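Local coordinates for fatty acid multifunctional protein (atmfp2) (Arabidopsis thaliana, PDB 2WTB) that carries out enoyl-CoA hydratase and 3-hydroxyacyl-CoA dehydrogenase steps of peroxisomal fatty acid beta-oxidation during seed germination, at residues G17-T22 with N50-I55. Sequence-based numbering, arbitrary orientation.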
loop_
_atom_site.group_PDB
_atom_site.type_symbol
_atom_site.label_atom_id
_atom_site.label_comp_id
_atom_site.label_asym_id
_atom_site.label_seq_id
_atom_site.Cartn_x
_atom_site.Cartn_y
_atom_site.Cartn_z
ATOM N N GLY A 17 42.490 15.726 -9.747
ATOM C CA GLY A 17 42.423 14.627 -10.691
ATOM C C GLY A 17 41.226 13.722 -10.482
ATOM O O GLY A 17 41.039 12.753 -11.219
ATOM N N VAL A 18 40.414 14.032 -9.477
ATOM C CA VAL A 18 39.225 13.237 -9.194
ATOM C C VAL A 18 38.048 13.659 -10.071
ATOM O O VAL A 18 37.707 14.841 -10.149
ATOM C CB VAL A 18 38.805 13.331 -7.714
ATOM C CG1 VAL A 18 37.662 12.372 -7.435
ATOM C CG2 VAL A 18 39.985 13.033 -6.807
ATOM N N ALA A 19 37.431 12.684 -10.730
ATOM C CA ALA A 19 36.265 12.944 -11.562
ATOM C C ALA A 19 34.978 12.729 -10.769
ATOM O O ALA A 19 34.708 11.627 -10.292
ATOM C CB ALA A 19 36.288 12.056 -12.802
ATOM N N VAL A 20 34.189 13.791 -10.632
ATOM C CA VAL A 20 32.914 13.726 -9.927
ATOM C C VAL A 20 31.759 13.617 -10.914
ATOM O O VAL A 20 31.574 14.491 -11.760
ATOM C CB VAL A 20 32.690 14.975 -9.059
ATOM C CG1 VAL A 20 31.395 14.848 -8.269
ATOM C CG2 VAL A 20 33.873 15.196 -8.131
ATOM N N ILE A 21 30.982 12.545 -10.800
ATOM C CA ILE A 21 29.845 12.316 -11.680
ATOM C C ILE A 21 28.537 12.510 -10.926
ATOM O O ILE A 21 28.268 11.807 -9.949
ATOM C CB ILE A 21 29.868 10.891 -12.259
ATOM C CG1 ILE A 21 31.201 10.619 -12.955
ATOM C CG2 ILE A 21 28.705 10.675 -13.216
ATOM C CD1 ILE A 21 31.289 9.240 -13.548
ATOM N N THR A 22 27.723 13.460 -11.382
ATOM C CA THR A 22 26.443 13.744 -10.739
ATOM C C THR A 22 25.282 13.118 -11.501
ATOM O O THR A 22 25.105 13.364 -12.694
ATOM C CB THR A 22 26.184 15.261 -10.603
ATOM O OG1 THR A 22 27.306 15.893 -9.974
ATOM C CG2 THR A 22 24.931 15.517 -9.773
ATOM N N ASN A 50 44.545 10.877 -18.704
ATOM C CA ASN A 50 45.718 10.840 -17.839
ATOM C C ASN A 50 45.566 11.733 -16.616
ATOM O O ASN A 50 46.157 11.471 -15.569
ATOM C CB ASN A 50 46.969 11.235 -18.624
ATOM C CG ASN A 50 47.301 10.246 -19.719
ATOM O OD1 ASN A 50 47.101 9.041 -19.563
ATOM N ND2 ASN A 50 47.814 10.749 -20.836
ATOM N N ASP A 51 44.768 12.787 -16.757
ATOM C CA ASP A 51 44.559 13.744 -15.673
ATOM C C ASP A 51 43.574 13.227 -14.626
ATOM O O ASP A 51 43.388 13.848 -13.581
ATOM C CB ASP A 51 44.091 15.093 -16.225
ATOM C CG ASP A 51 42.915 14.959 -17.170
ATOM O OD1 ASP A 51 42.361 13.848 -17.285
ATOM O OD2 ASP A 51 42.545 15.968 -17.802
ATOM N N VAL A 52 42.946 12.091 -14.912
ATOM C CA VAL A 52 42.016 11.477 -13.971
ATOM C C VAL A 52 42.702 10.377 -13.161
ATOM O O VAL A 52 43.385 9.520 -13.720
ATOM C CB VAL A 52 40.791 10.897 -14.697
ATOM C CG1 VAL A 52 39.872 10.190 -13.714
ATOM C CG2 VAL A 52 40.050 11.998 -15.434
ATOM N N LYS A 53 42.520 10.412 -11.844
ATOM C CA LYS A 53 43.135 9.432 -10.952
ATOM C C LYS A 53 42.099 8.479 -10.367
ATOM O O LYS A 53 42.358 7.288 -10.198
ATOM C CB LYS A 53 43.880 10.133 -9.814
ATOM C CG LYS A 53 45.051 10.992 -10.255
ATOM C CD LYS A 53 45.781 11.564 -9.049
ATOM C CE LYS A 53 46.964 12.419 -9.463
ATOM N NZ LYS A 53 47.645 12.999 -8.273
ATOM N N ALA A 54 40.927 9.015 -10.051
ATOM C CA ALA A 54 39.850 8.220 -9.477
ATOM C C ALA A 54 38.499 8.822 -9.847
ATOM O O ALA A 54 38.432 9.830 -10.548
ATOM C CB ALA A 54 40.004 8.132 -7.967
ATOM N N ILE A 55 37.426 8.199 -9.375
ATOM C CA ILE A 55 36.080 8.657 -9.690
ATOM C C ILE A 55 35.226 8.742 -8.432
ATOM O O ILE A 55 35.365 7.933 -7.517
ATOM C CB ILE A 55 35.381 7.724 -10.706
ATOM C CG1 ILE A 55 36.050 7.814 -12.079
ATOM C CG2 ILE A 55 33.904 8.054 -10.819
ATOM C CD1 ILE A 55 37.218 6.871 -12.259
#
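Two backbone bonds start the parallel pairing of residues 17-22 with 50-55. Ala19 N donates almost straight to Ala54 O (3.0 Å, 178° at the hydrogen), and Lys53 N reaches Gly17 O at 2.8 Å; each donor stands above the plane of its carbonyl. Gly17 O thus has a hydrogen bond from Lys53 N and a weaker CA-H...O contact from Val52. Beside it, Gly17 CA comes within 3.1 Å of Asp51 O, a spot with no room for a side chain.

Ile55 is the side chain to follow. Its CB lies 4.0 Å from Ala19 O, whose carbonyl also receives the CA-H of Ile55. From there CG2, anti to the backbone N, runs on past Ala19 O at 3.7 Å and meets Ile21 CD1 at 4.0 Å, the two isoleucines running alongside each other in the same direction. The other branch, CG1, passes Ala19 CB at 4.3 Å, a methyl that also touches Val52 CG1 at 4.1 Å. At the tip, CD1 (chi2 87°) bends off from Ala19 and has no close partner on 17-22.

The pairing joins the two strands of a right-handed beta-alpha-beta crossover in the crotonase-like domain. Helix 33-46, the connection, covers the face of Ile21 and Ile55 through Leu39 and Tyr43, with Ala46 against Val52; helix 193-205 packs on Val18 and Ala54, and strand 8-13 flanks strand 18-24 on its other edge.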